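Local coordinates for protein RsfP (Uncultured bacterium, PDB 4GLF) that is a trimeric member of the purine nucleoside phosphorylase/uridine phosphorylase superfamily and probably catalyses phosphate-dependent cleavage of a nucleoside, at residues A[32-37]-A[51-56]; A[16-21]-A[59-64]; A[81-86]-A[292-297]. All coordinates share one frame; numbering follows the deposited sequence.

Contact 1: residues A[32-37]-A[51-56]; sequences NKRSVK and LGELNG
Glu-53 OE2 accepts two bonds: NH2 of Arg-34 reaches it at 2.7 Å across the contact, and the hydroxyl OG1 of Thr-58 pairs with it from the next strand. The arginine bond is fairly straight, 157° at the hydrogen. It meets the syn lone pair of the oxygen and lies within the guanidinium plane; with carboxylate and guanidinium only 28° from coplanar, the salt bridge is flat. CG of Glu-53 lies anti to the carbonyl carbon, and the chain then folds at chi2 (75°), which brings the acid back toward Arg-34. The second oxygen, OE1, accepts a hydrogen bond from a water at 2.6 Å, and the same water accepts from ND2 of Asn-32, so the water bridges the two side chains. The extended arm of Arg-34, straight from CG to NE, lays one guanidinium face over Leu-51, whose CB stands 3.9 Å above the plane near its rim. Beyond it the CD1 methyl of Leu-51 meets CG1 of Val-36 at 3.8 Å, the two side chains crossing at about a right angle; both also touch Asn-12 of a nearby loop. The backbones are joined by the reciprocal pair Arg-34 N to Leu-51 O (3.0 Å) and Leu-51 N to Arg-34 O (2.9 Å), so these residues form an antiparallel hydrogen-bonded pair. Lys-33 turns from the partner strand and bonds with NZ to Met-27 O. Strand 33-36 thus lies along strand 49-54, a short antiparallel pairing at the margin of the mixed sheet of this phosphorylase-superfamily fold.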
ATOM      1  N   ASN A  32      32.870   9.964 -26.613  1.00 48.52           N
ATOM      2  CA  ASN A  32      33.530  10.510 -25.433  1.00 49.64           C
ATOM      3  C   ASN A  32      32.759  10.074 -24.200  1.00 46.11           C
ATOM      4  O   ASN A  32      32.530  10.875 -23.296  1.00 42.63           O
ATOM      5  CB  ASN A  32      33.639  12.028 -25.469  1.00 52.23           C
ATOM      6  CG  ASN A  32      34.687  12.499 -26.455  1.00 61.60           C
ATOM      7  OD1 ASN A  32      35.859  12.111 -26.388  1.00 66.18           O
ATOM      8  ND2 ASN A  32      34.261  13.314 -27.406  1.00 62.87           N
ATOM      9  N   LYS A  33      32.410   8.785 -24.195  1.00 46.11           N
ATOM     10  CA  LYS A  33      31.843   8.100 -23.049  1.00 47.15           C
ATOM     11  C   LYS A  33      32.675   8.366 -21.825  1.00 48.48           C
ATOM     12  O   LYS A  33      33.899   8.186 -21.847  1.00 49.01           O
ATOM     13  CB  LYS A  33      31.818   6.615 -23.329  1.00 49.32           C
ATOM     14  CG  LYS A  33      30.703   6.191 -24.271  1.00 49.98           C
ATOM     15  CD  LYS A  33      30.939   4.773 -24.751  1.00 51.31           C
ATOM     16  CE  LYS A  33      29.832   4.355 -25.685  1.00 52.97           C
ATOM     17  NZ  LYS A  33      30.389   3.786 -26.941  1.00 55.07           N
ATOM     18  N   ARG A  34      32.035   8.879 -20.784  1.00 45.28           N
ATOM     19  CA  ARG A  34      32.679   9.247 -19.531  1.00 48.10           C
ATOM     20  C   ARG A  34      31.752   8.990 -18.330  1.00 49.08           C
ATOM     21  O   ARG A  34      30.566   8.931 -18.507  1.00 48.34           O
ATOM     22  CB  ARG A  34      33.111  10.712 -19.558  1.00 48.74           C
ATOM     23  CG  ARG A  34      32.311  11.607 -20.470  1.00 45.64           C
ATOM     24  CD  ARG A  34      32.460  13.030 -20.031  1.00 46.40           C
ATOM     25  NE  ARG A  34      31.586  14.002 -20.651  1.00 45.72           N
ATOM     26  CZ  ARG A  34      31.114  13.949 -21.877  1.00 48.02           C
ATOM     27  NH1 ARG A  34      31.405  12.952 -22.666  1.00 51.29           N
ATOM     28  NH2 ARG A  34      30.342  14.905 -22.308  1.00 46.31           N
ATOM     29  N   SER A  35      32.291   8.850 -17.126  1.00 44.84           N
ATOM     30  CA  SER A  35      31.483   8.561 -15.929  1.00 47.22           C
ATOM     31  C   SER A  35      31.557   9.697 -14.936  1.00 48.53           C
ATOM     32  O   SER A  35      32.615  10.307 -14.802  1.00 48.42           O
ATOM     33  CB  SER A  35      32.062   7.345 -15.241  1.00 49.26           C
ATOM     34  OG  SER A  35      31.610   6.249 -15.966  1.00 54.45           O
ATOM     35  N   VAL A  36      30.478   9.958 -14.203  1.00 45.26           N
ATOM     36  CA  VAL A  36      30.554  10.960 -13.147  1.00 46.86           C
ATOM     37  C   VAL A  36      29.888  10.416 -11.900  1.00 48.35           C
ATOM     38  O   VAL A  36      28.838   9.796 -11.985  1.00 44.83           O
ATOM     39  CB  VAL A  36      29.987  12.343 -13.575  1.00 47.79           C
ATOM     40  CG1 VAL A  36      30.718  12.835 -14.837  1.00 52.03           C
ATOM     41  CG2 VAL A  36      28.503  12.251 -13.875  1.00 46.34           C
ATOM     42  N   LYS A  37      30.551  10.614 -10.760  1.00 47.90           N
ATOM     43  CA  LYS A  37      30.059  10.206  -9.456  1.00 53.03           C
ATOM     44  C   LYS A  37      29.379  11.482  -8.892  1.00 48.95           C
ATOM     45  O   LYS A  37      29.992  12.528  -8.780  1.00 51.26           O
ATOM     46  CB  LYS A  37      31.270   9.746  -8.618  1.00 59.64           C
ATOM     47  CG  LYS A  37      31.007   9.331  -7.167  1.00 67.25           C
ATOM     48  CD  LYS A  37      30.550   7.893  -6.963  1.00 68.99           C
ATOM     49  CE  LYS A  37      29.538   7.836  -5.799  1.00 75.32           C
ATOM     50  NZ  LYS A  37      28.207   8.479  -6.097  1.00 72.84           N
ATOM     51  N   LEU A  51      27.951   9.880 -19.324  1.00 38.65           N
ATOM     52  CA  LEU A  51      27.670  11.023 -20.213  1.00 40.25           C
ATOM     53  C   LEU A  51      28.372  10.757 -21.551  1.00 43.63           C
ATOM     54  O   LEU A  51      29.421  10.154 -21.574  1.00 43.98           O
ATOM     55  CB  LEU A  51      28.250  12.302 -19.639  1.00 42.08           C
ATOM     56  CG  LEU A  51      27.579  12.766 -18.347  1.00 40.23           C
ATOM     57  CD1 LEU A  51      28.425  13.837 -17.677  1.00 46.72           C
ATOM     58  CD2 LEU A  51      26.230  13.329 -18.693  1.00 38.35           C
ATOM     59  N   GLY A  52      27.770  11.164 -22.663  1.00 44.01           N
ATOM     60  CA  GLY A  52      28.479  11.130 -23.944  1.00 43.04           C
ATOM     61  C   GLY A  52      27.647  11.923 -24.934  1.00 44.11           C
ATOM     62  O   GLY A  52      26.584  12.450 -24.561  1.00 44.79           O
ATOM     63  N   GLU A  53      28.111  11.999 -26.182  1.00 43.27           N
ATOM     64  CA  GLU A  53      27.399  12.763 -27.183  1.00 43.49           C
ATOM     65  C   GLU A  53      26.836  11.864 -28.272  1.00 42.75           C
ATOM     66  O   GLU A  53      27.497  10.911 -28.743  1.00 39.42           O
ATOM     67  CB  GLU A  53      28.306  13.834 -27.805  1.00 46.84           C
ATOM     68  CG  GLU A  53      28.433  15.056 -26.893  1.00 46.76           C
ATOM     69  CD  GLU A  53      29.346  14.817 -25.687  1.00 49.08           C
ATOM     70  OE1 GLU A  53      30.415  14.140 -25.831  1.00 45.67           O
ATOM     71  OE2 GLU A  53      28.954  15.301 -24.595  1.00 48.41           O
ATOM     72  N   LEU A  54      25.605  12.192 -28.645  1.00 41.56           N
ATOM     73  CA  LEU A  54      24.923  11.582 -29.796  1.00 44.10           C
ATOM     74  C   LEU A  54      24.835  12.722 -30.813  1.00 45.06           C
ATOM     75  O   LEU A  54      24.121  13.690 -30.589  1.00 42.75           O
ATOM     76  CB  LEU A  54      23.529  11.067 -29.377  1.00 43.69           C
ATOM     77  CG  LEU A  54      23.483   9.652 -28.788  1.00 42.37           C
ATOM     78  CD1 LEU A  54      22.058   9.201 -28.369  1.00 42.65           C
ATOM     79  CD2 LEU A  54      24.119   8.654 -29.758  1.00 41.68           C
ATOM     80  N   ASN A  55      25.675  12.652 -31.850  1.00 50.68           N
ATOM     81  CA  ASN A  55      25.797  13.727 -32.842  1.00 48.87           C
ATOM     82  C   ASN A  55      25.929  15.142 -32.188  1.00 46.36           C
ATOM     83  O   ASN A  55      25.134  16.048 -32.442  1.00 43.54           O
ATOM     84  CB  ASN A  55      24.612  13.627 -33.816  1.00 50.98           C
ATOM     85  CG  ASN A  55      24.748  14.575 -35.020  1.00 58.72           C
ATOM     86  OD1 ASN A  55      25.827  14.735 -35.598  1.00 53.75           O
ATOM     87  ND2 ASN A  55      23.632  15.224 -35.383  1.00 60.04           N
ATOM     88  N   GLY A  56      26.930  15.311 -31.331  1.00 44.65           N
ATOM     89  CA  GLY A  56      27.141  16.560 -30.623  1.00 43.97           C
ATOM     90  C   GLY A  56      26.217  16.865 -29.443  1.00 45.39           C
ATOM     91  O   GLY A  56      26.456  17.832 -28.725  1.00 47.59           O
TER
HETATM   92  O   HOH W   1      31.898  13.939 -27.963  1.00 59.15           O

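Contact 2: residues A[16-21]-A[59-64]; sequences IAIIGG and VAFLTR
The Phe-61 ring carries Ile-18 over one face: CG1 sits 4.2 Å from the ring centroid, 26° off the normal, a CH-pi contact between neighbours that point the same way. The guanidinium of Arg-64 is covered on one face by the CG2 methyl of Ile-19, 3.3 Å above the plane and displaced toward its rim, the two side chains crossing at about a right angle. Phe-61 lies in, and Arg-64 directly after, the strand that runs parallel to 16-20 in the central sheet of the phosphorylase-superfamily alpha/beta fold. Ile-18 places CG1 anti to its carbonyl carbon (chi1 -45°), where it also touches CG1 of Val-59 at 3.7 Å. Ile-18, Val-59 and Phe-61 share one face of the sheet, which helix 238-263 covers through Ile-253 and Val-257. Ala-17, Ile-19, Ala-60 and Leu-62 line the opposite face beneath helix 78-87, and the small CB atoms of Ala-17 and Ala-60 approach to 3.9 Å. Backbone bonds alternate from strand to strand, from Ala-60 N to Ile-16 O through to Arg-64 N to Gly-20 O, and Ile-18 is held both through its N and through its O. Arg-64 is bent at chi3 (-80°), which turns its head back across Ile-19. There NE forms a salt bridge with Glu-203 and NH1 bonds to Val-96 O, so these partners hold the rotation of the buried guanidinium. At the strand ends a water donates to Gly-21 O at 2.8 Å and lies a longer 3.3 Å from Thr-63 OG1.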
ATOM      1  N   ILE A  16      19.360  16.137 -21.489  1.00 31.91           N
ATOM      2  CA  ILE A  16      18.520  14.977 -21.716  1.00 33.03           C
ATOM      3  C   ILE A  16      19.125  13.809 -20.992  1.00 33.40           C
ATOM      4  O   ILE A  16      20.341  13.705 -20.977  1.00 33.39           O
ATOM      5  CB  ILE A  16      18.476  14.593 -23.208  1.00 34.01           C
ATOM      6  CG1 ILE A  16      17.965  15.764 -24.080  1.00 35.03           C
ATOM      7  CG2 ILE A  16      17.666  13.298 -23.406  1.00 32.81           C
ATOM      8  CD1 ILE A  16      18.291  15.590 -25.562  1.00 37.57           C
ATOM      9  N   ALA A  17      18.267  12.931 -20.406  1.00 32.73           N
ATOM     10  CA  ALA A  17      18.746  11.708 -19.768  1.00 31.36           C
ATOM     11  C   ALA A  17      17.896  10.561 -20.075  1.00 32.43           C
ATOM     12  O   ALA A  17      16.661  10.688 -20.216  1.00 32.06           O
ATOM     13  CB  ALA A  17      18.857  11.867 -18.254  1.00 30.03           C
ATOM     14  N   ILE A  18      18.573   9.420 -20.190  1.00 30.93           N
ATOM     15  CA  ILE A  18      17.934   8.133 -20.336  1.00 32.65           C
ATOM     16  C   ILE A  18      18.146   7.273 -19.047  1.00 33.87           C
ATOM     17  O   ILE A  18      19.291   7.113 -18.576  1.00 33.07           O
ATOM     18  CB  ILE A  18      18.580   7.400 -21.514  1.00 33.69           C
ATOM     19  CG1 ILE A  18      18.733   8.393 -22.719  1.00 36.88           C
ATOM     20  CG2 ILE A  18      17.856   6.087 -21.853  1.00 35.56           C
ATOM     21  CD1 ILE A  18      17.349   8.833 -23.240  1.00 35.98           C
ATOM     22  N   ILE A  19      17.046   6.700 -18.539  1.00 31.74           N
ATOM     23  CA  ILE A  19      17.048   5.782 -17.404  1.00 32.13           C
ATOM     24  C   ILE A  19      16.673   4.434 -17.889  1.00 33.23           C
ATOM     25  O   ILE A  19      15.584   4.195 -18.431  1.00 33.28           O
ATOM     26  CB  ILE A  19      16.092   6.229 -16.238  1.00 31.23           C
ATOM     27  CG1 ILE A  19      16.325   7.682 -15.859  1.00 30.63           C
ATOM     28  CG2 ILE A  19      16.170   5.258 -15.019  1.00 31.76           C
ATOM     29  CD1 ILE A  19      15.361   8.186 -14.786  1.00 28.92           C
ATOM     30  N   GLY A  20      17.594   3.492 -17.775  1.00 35.89           N
ATOM     31  CA  GLY A  20      17.253   2.142 -18.199  1.00 39.22           C
ATOM     32  C   GLY A  20      18.292   1.089 -17.827  1.00 43.42           C
ATOM     33  O   GLY A  20      18.867   1.165 -16.729  1.00 42.68           O
ATOM     34  N   GLY A  21      18.520   0.094 -18.700  1.00 44.49           N
ATOM     35  CA  GLY A  21      19.512  -0.991 -18.431  1.00 47.42           C
ATOM     36  C   GLY A  21      20.873  -0.498 -18.885  1.00 46.51           C
ATOM     37  O   GLY A  21      20.927   0.545 -19.505  1.00 46.62           O
ATOM     38  N   VAL A  59      24.067  13.479 -23.630  1.00 38.64           N
ATOM     39  CA  VAL A  59      22.970  12.715 -22.998  1.00 37.85           C
ATOM     40  C   VAL A  59      23.574  12.037 -21.745  1.00 37.26           C
ATOM     41  O   VAL A  59      24.733  11.576 -21.817  1.00 35.00           O
ATOM     42  CB  VAL A  59      22.513  11.599 -23.950  1.00 39.66           C
ATOM     43  CG1 VAL A  59      21.245  10.964 -23.456  1.00 36.14           C
ATOM     44  CG2 VAL A  59      22.313  12.107 -25.396  1.00 38.95           C
ATOM     45  N   ALA A  60      22.844  12.065 -20.608  1.00 34.00           N
ATOM     46  CA  ALA A  60      23.168  11.290 -19.382  1.00 34.73           C
ATOM     47  C   ALA A  60      22.446   9.916 -19.425  1.00 35.99           C
ATOM     48  O   ALA A  60      21.254   9.835 -19.739  1.00 36.81           O
ATOM     49  CB  ALA A  60      22.735  12.071 -18.125  1.00 33.57           C
ATOM     50  N   PHE A  61      23.157   8.824 -19.139  1.00 35.69           N
ATOM     51  CA  PHE A  61      22.523   7.496 -19.075  1.00 34.58           C
ATOM     52  C   PHE A  61      22.684   7.043 -17.643  1.00 37.71           C
ATOM     53  O   PHE A  61      23.804   7.089 -17.092  1.00 36.40           O
ATOM     54  CB  PHE A  61      23.205   6.453 -19.955  1.00 37.13           C
ATOM     55  CG  PHE A  61      22.979   6.691 -21.437  1.00 39.81           C
ATOM     56  CD1 PHE A  61      23.674   7.711 -22.098  1.00 38.34           C
ATOM     57  CD2 PHE A  61      21.991   5.974 -22.146  1.00 38.70           C
ATOM     58  CE1 PHE A  61      23.420   7.959 -23.447  1.00 42.83           C
ATOM     59  CE2 PHE A  61      21.800   6.189 -23.540  1.00 37.90           C
ATOM     60  CZ  PHE A  61      22.473   7.194 -24.176  1.00 37.97           C
ATOM     61  N   LEU A  62      21.586   6.585 -17.059  1.00 34.41           N
ATOM     62  CA  LEU A  62      21.598   6.131 -15.659  1.00 33.45           C
ATOM     63  C   LEU A  62      21.048   4.704 -15.667  1.00 34.37           C
ATOM     64  O   LEU A  62      19.932   4.450 -16.157  1.00 32.54           O
ATOM     65  CB  LEU A  62      20.743   7.026 -14.772  1.00 33.10           C
ATOM     66  CG  LEU A  62      20.825   6.849 -13.219  1.00 36.41           C
ATOM     67  CD1 LEU A  62      20.273   8.078 -12.460  1.00 36.95           C
ATOM     68  CD2 LEU A  62      20.001   5.633 -12.826  1.00 40.95           C
ATOM     69  N   THR A  63      21.841   3.759 -15.155  1.00 32.58           N
ATOM     70  CA  THR A  63      21.432   2.356 -15.085  1.00 32.72           C
ATOM     71  C   THR A  63      20.633   2.206 -13.804  1.00 31.62           C
ATOM     72  O   THR A  63      21.205   2.149 -12.729  1.00 32.58           O
ATOM     73  CB  THR A  63      22.676   1.475 -15.054  1.00 35.56           C
ATOM     74  OG1 THR A  63      23.423   1.767 -16.236  1.00 37.26           O
ATOM     75  CG2 THR A  63      22.275  -0.038 -15.018  1.00 36.37           C
ATOM     76  N   ARG A  64      19.328   2.198 -13.939  1.00 31.36           N
ATOM     77  CA  ARG A  64      18.409   2.140 -12.833  1.00 33.75           C
ATOM     78  C   ARG A  64      18.746   1.058 -11.766  1.00 31.74           C
ATOM     79  O   ARG A  64      18.663   1.310 -10.550  1.00 35.37           O
ATOM     80  CB  ARG A  64      16.995   1.827 -13.444  1.00 33.30           C
ATOM     81  CG  ARG A  64      15.916   2.014 -12.407  1.00 33.16           C
ATOM     82  CD  ARG A  64      14.546   1.624 -12.936  1.00 34.92           C
ATOM     83  NE  ARG A  64      13.944   2.679 -13.768  1.00 35.76           N
ATOM     84  CZ  ARG A  64      13.720   2.561 -15.077  1.00 36.14           C
ATOM     85  NH1 ARG A  64      14.076   1.455 -15.714  1.00 34.48           N
ATOM     86  NH2 ARG A  64      13.140   3.578 -15.744  1.00 36.23           N
TER
HETATM   87  O   HOH W   2      22.207   2.995 -19.034  1.00 51.71           O

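Contact 3: residues A[81-86]-A[292-297]; sequences NIYALK and LAALLP
Tyr-83 reaches from helix 78-87 to the final turn of the chain, where its OH accepts the backbone N-H of Ala-294 at 2.9 Å in a nearly straight bond of 165°. Here the C-terminal segment after helix 286-291 packs against one side of a helix that lies on the central sheet of the phosphorylase-superfamily fold. With CG opposite the backbone N (chi1 -168°), the tyrosine ring stretches away from its own helix and turns one face to Ala-294. The CB methyl of that alanine lies over this face, 3.9 Å from the centroid, a CH-pi contact. It comes closest to the phenol end, 3.4 Å from CZ, so hydroxyl and ring grip the same residue together. The backbone around Ala-293 N meets the ring near its plane, at the edge. At the other end of the ring, CD1 of Leu-295 packs obliquely 4.0 Å from CD1 of Tyr-83; the same leucine also touches Phe-128. Within the turn, Leu-295 N bonds back to Leu-292 O. Lys-86, one helical turn after Tyr-83, leaves its helix extended and then bends at chi2 (60°). Its aliphatic chain passes alongside the turn while NZ goes on to bond Ala-210 O, and CE rests 3.4 Å from Ala-294 O.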
ATOM      1  N   ASN A  81      18.661   9.291  -7.643  1.00 29.42           N
ATOM      2  CA  ASN A  81      18.724   9.213  -9.067  1.00 26.70           C
ATOM      3  C   ASN A  81      18.152  10.468  -9.708  1.00 28.13           C
ATOM      4  O   ASN A  81      18.799  11.073 -10.559  1.00 26.95           O
ATOM      5  CB  ASN A  81      17.979   7.981  -9.643  1.00 27.01           C
ATOM      6  CG  ASN A  81      18.683   6.696  -9.355  1.00 29.75           C
ATOM      7  OD1 ASN A  81      19.810   6.741  -8.878  1.00 29.81           O
ATOM      8  ND2 ASN A  81      18.038   5.536  -9.626  1.00 25.60           N
ATOM      9  N   ILE A  82      16.955  10.853  -9.321  1.00 26.58           N
ATOM     10  CA  ILE A  82      16.325  12.025  -9.947  1.00 28.87           C
ATOM     11  C   ILE A  82      17.071  13.268  -9.486  1.00 30.87           C
ATOM     12  O   ILE A  82      17.302  14.141 -10.298  1.00 31.30           O
ATOM     13  CB  ILE A  82      14.816  12.124  -9.588  1.00 29.33           C
ATOM     14  CG1 ILE A  82      14.027  10.964 -10.228  1.00 29.71           C
ATOM     15  CG2 ILE A  82      14.212  13.494  -9.975  1.00 25.54           C
ATOM     16  CD1 ILE A  82      14.084  10.842 -11.764  1.00 28.44           C
ATOM     17  N   TYR A  83      17.458  13.354  -8.187  1.00 27.41           N
ATOM     18  CA  TYR A  83      18.154  14.589  -7.753  1.00 28.19           C
ATOM     19  C   TYR A  83      19.451  14.796  -8.570  1.00 28.58           C
ATOM     20  O   TYR A  83      19.773  15.911  -9.036  1.00 29.80           O
ATOM     21  CB  TYR A  83      18.475  14.559  -6.294  1.00 27.69           C
ATOM     22  CG  TYR A  83      18.932  15.896  -5.688  1.00 30.85           C
ATOM     23  CD1 TYR A  83      18.009  16.699  -5.036  1.00 36.43           C
ATOM     24  CD2 TYR A  83      20.283  16.330  -5.722  1.00 36.23           C
ATOM     25  CE1 TYR A  83      18.361  17.888  -4.422  1.00 37.93           C
ATOM     26  CE2 TYR A  83      20.649  17.569  -5.143  1.00 38.55           C
ATOM     27  CZ  TYR A  83      19.648  18.326  -4.471  1.00 41.65           C
ATOM     28  OH  TYR A  83      19.823  19.564  -3.829  1.00 43.18           O
ATOM     29  N   ALA A  84      20.194  13.707  -8.758  1.00 27.98           N
ATOM     30  CA  ALA A  84      21.481  13.766  -9.497  1.00 28.37           C
ATOM     31  C   ALA A  84      21.267  14.258 -10.936  1.00 31.73           C
ATOM     32  O   ALA A  84      22.052  15.046 -11.425  1.00 31.87           O
ATOM     33  CB  ALA A  84      22.193  12.403  -9.479  1.00 26.98           C
ATOM     34  N   LEU A  85      20.188  13.811 -11.592  1.00 30.32           N
ATOM     35  CA  LEU A  85      19.914  14.217 -12.962  1.00 28.22           C
ATOM     36  C   LEU A  85      19.574  15.715 -12.952  1.00 31.00           C
ATOM     37  O   LEU A  85      20.055  16.480 -13.812  1.00 29.64           O
ATOM     38  CB  LEU A  85      18.789  13.339 -13.600  1.00 28.14           C
ATOM     39  CG  LEU A  85      19.253  11.862 -13.800  1.00 29.60           C
ATOM     40  CD1 LEU A  85      18.081  11.007 -14.341  1.00 28.30           C
ATOM     41  CD2 LEU A  85      20.489  11.713 -14.728  1.00 29.52           C
ATOM     42  N   LYS A  86      18.824  16.162 -11.938  1.00 27.94           N
ATOM     43  CA  LYS A  86      18.463  17.566 -11.867  1.00 28.73           C
ATOM     44  C   LYS A  86      19.774  18.402 -11.739  1.00 29.28           C
ATOM     45  O   LYS A  86      19.899  19.419 -12.387  1.00 32.02           O
ATOM     46  CB  LYS A  86      17.528  17.842 -10.647  1.00 27.33           C
ATOM     47  CG  LYS A  86      17.096  19.289 -10.574  1.00 29.71           C
ATOM     48  CD  LYS A  86      16.313  19.720 -11.833  1.00 28.56           C
ATOM     49  CE  LYS A  86      15.677  21.119 -11.540  1.00 29.73           C
ATOM     50  NZ  LYS A  86      14.752  21.493 -12.678  1.00 33.92           N
ATOM     51  N   LEU A 292      16.916  20.525  -0.413  1.00 31.90           N
ATOM     52  CA  LEU A 292      16.045  20.697  -1.576  1.00 33.17           C
ATOM     53  C   LEU A 292      16.638  21.601  -2.640  1.00 34.20           C
ATOM     54  O   LEU A 292      15.942  21.951  -3.586  1.00 33.63           O
ATOM     55  CB  LEU A 292      14.676  21.283  -1.185  1.00 31.70           C
ATOM     56  CG  LEU A 292      13.841  20.392  -0.190  1.00 31.00           C
ATOM     57  CD1 LEU A 292      12.540  21.090   0.194  1.00 30.77           C
ATOM     58  CD2 LEU A 292      13.574  18.990  -0.761  1.00 31.16           C
ATOM     59  N   ALA A 293      17.911  21.955  -2.496  1.00 33.81           N
ATOM     60  CA  ALA A 293      18.463  23.097  -3.213  1.00 34.50           C
ATOM     61  C   ALA A 293      18.261  22.963  -4.711  1.00 35.55           C
ATOM     62  O   ALA A 293      17.796  23.916  -5.362  1.00 33.57           O
ATOM     63  CB  ALA A 293      19.939  23.256  -2.846  1.00 39.18           C
ATOM     64  N   ALA A 294      18.594  21.792  -5.277  1.00 32.42           N
ATOM     65  CA  ALA A 294      18.567  21.643  -6.757  1.00 37.91           C
ATOM     66  C   ALA A 294      17.122  21.704  -7.322  1.00 38.46           C
ATOM     67  O   ALA A 294      16.917  22.034  -8.485  1.00 34.87           O
ATOM     68  CB  ALA A 294      19.219  20.345  -7.172  1.00 36.18           C
ATOM     69  N   LEU A 295      16.130  21.421  -6.470  1.00 33.69           N
ATOM     70  CA  LEU A 295      14.710  21.428  -6.853  1.00 34.65           C
ATOM     71  C   LEU A 295      14.136  22.841  -6.871  1.00 36.24           C
ATOM     72  O   LEU A 295      13.129  23.098  -7.561  1.00 38.16           O
ATOM     73  CB  LEU A 295      13.891  20.625  -5.847  1.00 34.14           C
ATOM     74  CG  LEU A 295      13.825  19.087  -5.864  1.00 40.95           C
ATOM     75  CD1 LEU A 295      14.832  18.473  -6.814  1.00 37.60           C
ATOM     76  CD2 LEU A 295      13.821  18.404  -4.479  1.00 38.28           C
ATOM     77  N   LEU A 296      14.742  23.759  -6.128  1.00 38.18           N
ATOM     78  CA  LEU A 296      14.150  25.088  -5.968  1.00 43.49           C
ATOM     79  C   LEU A 296      14.633  26.149  -6.987  1.00 51.65           C
ATOM     80  O   LEU A 296      15.783  26.078  -7.517  1.00 46.12           O
ATOM     81  CB  LEU A 296      14.354  25.613  -4.526  1.00 44.97           C
ATOM     82  CG  LEU A 296      13.951  24.694  -3.354  1.00 41.90           C
ATOM     83  CD1 LEU A 296      14.495  25.196  -2.006  1.00 42.45           C
ATOM     84  CD2 LEU A 296      12.448  24.506  -3.280  1.00 43.14           C
ATOM     85  N   PRO A 297      13.782  27.177  -7.196  1.00 56.34           N
ATOM     86  CA  PRO A 297      13.901  28.245  -8.187  1.00 62.99           C
ATOM     87  C   PRO A 297      15.121  29.136  -8.016  1.00 69.11           C
ATOM     88  O   PRO A 297      15.915  29.003  -7.085  1.00 68.63           O
ATOM     89  CB  PRO A 297      12.615  29.052  -7.969  1.00 63.40           C
ATOM     90  CG  PRO A 297      12.327  28.861  -6.538  1.00 60.60           C
ATOM     91  CD  PRO A 297      12.592  27.387  -6.356  1.00 58.30           C
ATOM     92  OXT PRO A 297      15.341  30.036  -8.834  1.00 82.92           O
TER

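Contact 2 is the core of the set, about 8 Å between its centre and that of the chain, whereas contacts 1 and 3 lie partly buried farther out. Contacts 1 and 2 belong to one sheet: strands 49-54 and 57-63 are neighbours, Gly-52 O lies 2.9 Å from Val-59 N, and Leu-51 packs on Ala-60. Contact 3 shares no strand with them, but its helix lies against the sheet at contact 2, with Leu-85 on Ala-17, Ile-19 and Ala-60. Chemistry follows place: regular parallel bonding and mostly apolar side chains inside, with one buried arginine at the strand end; a watered salt bridge at the sheet margin; and one tyrosine-to-backbone bond amid side-chain packing near the chain end.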